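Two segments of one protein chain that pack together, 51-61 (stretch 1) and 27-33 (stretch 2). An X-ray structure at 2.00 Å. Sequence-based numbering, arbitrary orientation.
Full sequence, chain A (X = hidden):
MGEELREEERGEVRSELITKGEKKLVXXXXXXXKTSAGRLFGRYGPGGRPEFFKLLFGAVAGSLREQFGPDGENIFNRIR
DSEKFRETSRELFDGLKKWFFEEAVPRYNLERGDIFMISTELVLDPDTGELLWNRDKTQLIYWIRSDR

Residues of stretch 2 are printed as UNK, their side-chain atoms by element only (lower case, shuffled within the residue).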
# COMPACT_ATOMS: atom_id res chain seq x y z
N GLU A 51 1.65 0.90 -10.79
CA GLU A 51 0.55 1.68 -10.24
C GLU A 51 0.70 1.81 -8.73
O GLU A 51 0.17 2.73 -8.12
CB GLU A 51 -0.79 1.03 -10.59
CG GLU A 51 -1.95 2.00 -10.70
CD GLU A 51 -3.22 1.34 -11.20
OE1 GLU A 51 -4.30 1.96 -11.06
OE2 GLU A 51 -3.14 0.20 -11.74
N PHE A 52 1.45 0.87 -8.15
CA PHE A 52 1.64 0.76 -6.71
C PHE A 52 1.81 2.11 -6.03
O PHE A 52 1.14 2.40 -5.04
CB PHE A 52 2.86 -0.08 -6.40
CG PHE A 52 3.12 -0.22 -4.94
CD1 PHE A 52 2.53 -1.24 -4.20
CD2 PHE A 52 3.93 0.69 -4.28
CE1 PHE A 52 2.78 -1.37 -2.84
CE2 PHE A 52 4.17 0.57 -2.92
CZ PHE A 52 3.59 -0.46 -2.20
N PHE A 53 2.73 2.91 -6.56
CA PHE A 53 3.16 4.15 -5.90
C PHE A 53 2.10 5.23 -5.90
O PHE A 53 1.90 5.94 -4.91
CB PHE A 53 4.47 4.62 -6.53
CG PHE A 53 5.63 3.72 -6.17
CD1 PHE A 53 6.13 3.73 -4.88
CD2 PHE A 53 6.15 2.83 -7.08
CE1 PHE A 53 7.19 2.89 -4.52
CE2 PHE A 53 7.21 1.98 -6.73
CZ PHE A 53 7.70 2.00 -5.45
N LYS A 54 1.39 5.31 -7.02
CA LYS A 54 0.26 6.20 -7.19
C LYS A 54 -0.86 5.82 -6.23
O LYS A 54 -1.47 6.69 -5.60
CB LYS A 54 -0.25 6.10 -8.63
CG LYS A 54 -1.13 7.25 -9.07
CD LYS A 54 -1.58 7.11 -10.57
CE LYS A 54 -0.39 6.95 -11.54
NZ LYS A 54 0.35 8.21 -11.90
N LEU A 55 -1.12 4.51 -6.12
CA LEU A 55 -2.14 4.02 -5.20
C LEU A 55 -1.71 4.32 -3.75
O LEU A 55 -2.50 4.82 -2.95
CB LEU A 55 -2.40 2.52 -5.43
CG LEU A 55 -2.93 2.16 -6.85
CD1 LEU A 55 -2.96 0.65 -7.09
CD2 LEU A 55 -4.30 2.79 -7.16
N LEU A 56 -0.45 4.03 -3.44
CA LEU A 56 0.02 4.18 -2.07
C LEU A 56 -0.05 5.66 -1.63
O LEU A 56 -0.46 5.98 -0.52
CB LEU A 56 1.46 3.67 -1.95
CG LEU A 56 2.17 3.92 -0.64
CD1 LEU A 56 1.54 3.05 0.41
CD2 LEU A 56 3.62 3.57 -0.74
N PHE A 57 0.35 6.53 -2.53
CA PHE A 57 0.43 7.96 -2.26
C PHE A 57 -0.93 8.59 -2.05
O PHE A 57 -1.08 9.44 -1.18
CB PHE A 57 1.18 8.68 -3.38
CG PHE A 57 2.69 8.59 -3.25
CD1 PHE A 57 3.31 7.42 -2.81
CD2 PHE A 57 3.50 9.67 -3.57
CE1 PHE A 57 4.70 7.33 -2.68
CE2 PHE A 57 4.91 9.59 -3.45
CZ PHE A 57 5.50 8.39 -3.00
N GLY A 58 -1.90 8.16 -2.83
CA GLY A 58 -3.29 8.57 -2.63
C GLY A 58 -3.81 8.06 -1.30
O GLY A 58 -4.50 8.77 -0.58
N ALA A 59 -3.43 6.83 -0.96
CA ALA A 59 -3.83 6.25 0.31
C ALA A 59 -3.27 7.06 1.50
O ALA A 59 -3.99 7.34 2.46
CB ALA A 59 -3.41 4.76 0.41
N VAL A 60 -2.01 7.46 1.41
CA VAL A 60 -1.39 8.24 2.50
C VAL A 60 -1.98 9.63 2.60
O VAL A 60 -2.34 10.08 3.69
CB VAL A 60 0.12 8.25 2.34
CG1 VAL A 60 0.78 9.19 3.30
CG2 VAL A 60 0.64 6.77 2.47
N ALA A 61 -2.07 10.32 1.48
CA ALA A 61 -2.53 11.72 1.45
C ALA A 61 -3.96 11.77 1.93
O ALA A 61 -4.31 12.61 2.76
CB ALA A 61 -2.44 12.30 0.05
N UNK A 27 -2.74 4.63 11.46
CA UNK A 27 -2.95 3.25 11.01
C UNK A 27 -3.76 3.26 9.72
O UNK A 27 -4.86 3.81 9.69
c UNK A 27 -3.67 2.44 12.08
c UNK A 27 -4.65 0.38 13.00
c UNK A 27 -4.02 0.98 11.79
c UNK A 27 -2.79 0.17 11.38
N UNK A 28 -3.21 2.69 8.65
CA UNK A 28 -3.88 2.70 7.37
C UNK A 28 -4.18 1.27 6.92
O UNK A 28 -3.29 0.42 6.86
c UNK A 28 -3.79 3.38 4.97
c UNK A 28 -2.71 4.82 6.72
c UNK A 28 -1.91 5.53 5.69
c UNK A 28 -3.06 3.39 6.30
N UNK A 29 -5.45 1.03 6.60
CA UNK A 29 -5.88 -0.22 6.01
C UNK A 29 -6.08 0.05 4.54
O UNK A 29 -6.90 0.88 4.17
c UNK A 29 -8.38 -1.29 8.82
n UNK A 29 -8.38 -0.64 12.46
c UNK A 29 -8.70 -0.49 11.17
n UNK A 29 -9.57 0.45 10.83
c UNK A 29 -7.05 -1.04 8.12
c UNK A 29 -7.19 -0.69 6.64
n UNK A 29 -8.16 -1.31 10.27
N UNK A 30 -5.33 -0.66 3.70
CA UNK A 30 -5.28 -0.36 2.28
C UNK A 30 -5.56 -1.59 1.43
O UNK A 30 -4.88 -2.59 1.54
c UNK A 30 -0.30 0.00 -2.01
c UNK A 30 -1.50 0.49 -2.44
n UNK A 30 -3.81 1.04 -1.63
c UNK A 30 -4.45 0.95 -0.42
c UNK A 30 -3.60 0.47 0.52
c UNK A 30 -2.53 0.59 -1.49
c UNK A 30 -2.35 0.23 -0.14
c UNK A 30 -0.10 -0.38 -0.67
c UNK A 30 -3.90 0.24 1.97
c UNK A 30 -1.12 -0.28 0.27
N UNK A 31 -6.60 -1.52 0.60
CA UNK A 31 -6.84 -2.56 -0.40
C UNK A 31 -6.50 -2.01 -1.76
O UNK A 31 -6.98 -0.97 -2.13
c UNK A 31 -8.51 -4.32 -1.30
n UNK A 31 -9.47 -5.17 -0.93
o UNK A 31 -7.82 -4.51 -2.32
c UNK A 31 -8.29 -3.06 -0.39
N UNK A 32 -5.66 -2.73 -2.49
CA UNK A 32 -5.16 -2.28 -3.79
C UNK A 32 -6.25 -2.17 -4.82
O UNK A 32 -6.11 -1.43 -5.81
c UNK A 32 -2.99 -3.53 -3.43
o UNK A 32 -4.84 -4.56 -4.63
c UNK A 32 -4.16 -3.31 -4.39
N UNK A 33 -7.30 -2.95 -4.63
CA UNK A 33 -8.30 -3.15 -5.63
C UNK A 33 -7.93 -4.29 -6.52
O UNK A 33 -6.82 -4.87 -6.44

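Position 27 opens the visible part of the strand with four side-chain carbons, forked at the second. This side chain is out of reach of stretch 1, so it makes no contact with the helix. The fork one carbon beyond CB makes it leucine, L27.

At position 28 there are again four carbons, but the fork sits on the first, and one arm is two carbons long. The CA-to-CB bond points toward the helix, and the end of the long arm rests against A59 and V60. That branching defines isoleucine, I28. The long arm, extended with chi2 at -179°, brings I28 CD1 to 4.2 Å from V60 CA and 4.3 Å from V60 CG2. I28 CD1 also lies 4.2 Å from A59 O, so it rests against helix backbone as well as side chain.

Position 29 carries three carbons, a nitrogen, and then a carbon bearing two more nitrogens, all out of reach of stretch 1. This guanidinium-tipped chain is arginine, R29. Its terminal nitrogens find hydrogen bonds elsewhere in the structure.

Position 30 holds one carbon followed by fused five- and six-membered rings with eight carbons and one nitrogen, an indole. The rings lie against A59 CB and L56 CD1 on one face and L55 CB and F52 CE1 at the edge. This is tryptophan, W30. Its CA-to-CB bond points toward the helix, and 115 Å² of the residue is covered by stretch 1, the largest share of any residue here. A59 CB lies 4.0 Å from W30 CD1 and almost above the five-membered ring, a CH-pi contact only 18° off the normal, while L56 CD1 is 4.0 Å from W30 CZ3. At the edge, L55 CB is 3.7 Å from W30 CZ2, and F52 CE1 is 3.5 Å from W30 CH2. The two aromatic residues form an offset edge-to-face pair, with the edge of W30 toward the F52 face and the planes at 70°.

Position 31 has two carbons, the second carrying one oxygen and one nitrogen, a short amide out of reach of stretch 1. It is asparagine, N31. N31 OD1 instead accepts a hydrogen bond from the backbone N of residue 33 at 2.8 Å.

Position 32 shows one carbon bearing an oxygen and a methyl. Its CA-to-CB bond points sideways and the side chain makes no close contact; the backbone O touches L55 instead. This is threonine, T32. T32 O lies 4.0 Å from L55 CD1, and T32 OG1 donates to the O of residue 33 at 2.7 Å.

Position 33 has no side-chain atoms and is glycine, G33. At phi 89° and psi 171°, a CB would jam against the carbonyl O of T32, so local backbone geometry already calls for glycine.

The rule is alternation: I28 and W30 reach the helix, while L27, R29 and N31 do not. A59 and L56 cover one face of the indole, and L55 and F52 meet its edge. A59 presents its CB to the five-membered ring, and L56 N lies 3.8 Å from W30 CZ2. With no hydrogen bond across the stretches, the contact relies on apolar and aromatic packing.

Stretch 2 (27-33) LIRWNTG
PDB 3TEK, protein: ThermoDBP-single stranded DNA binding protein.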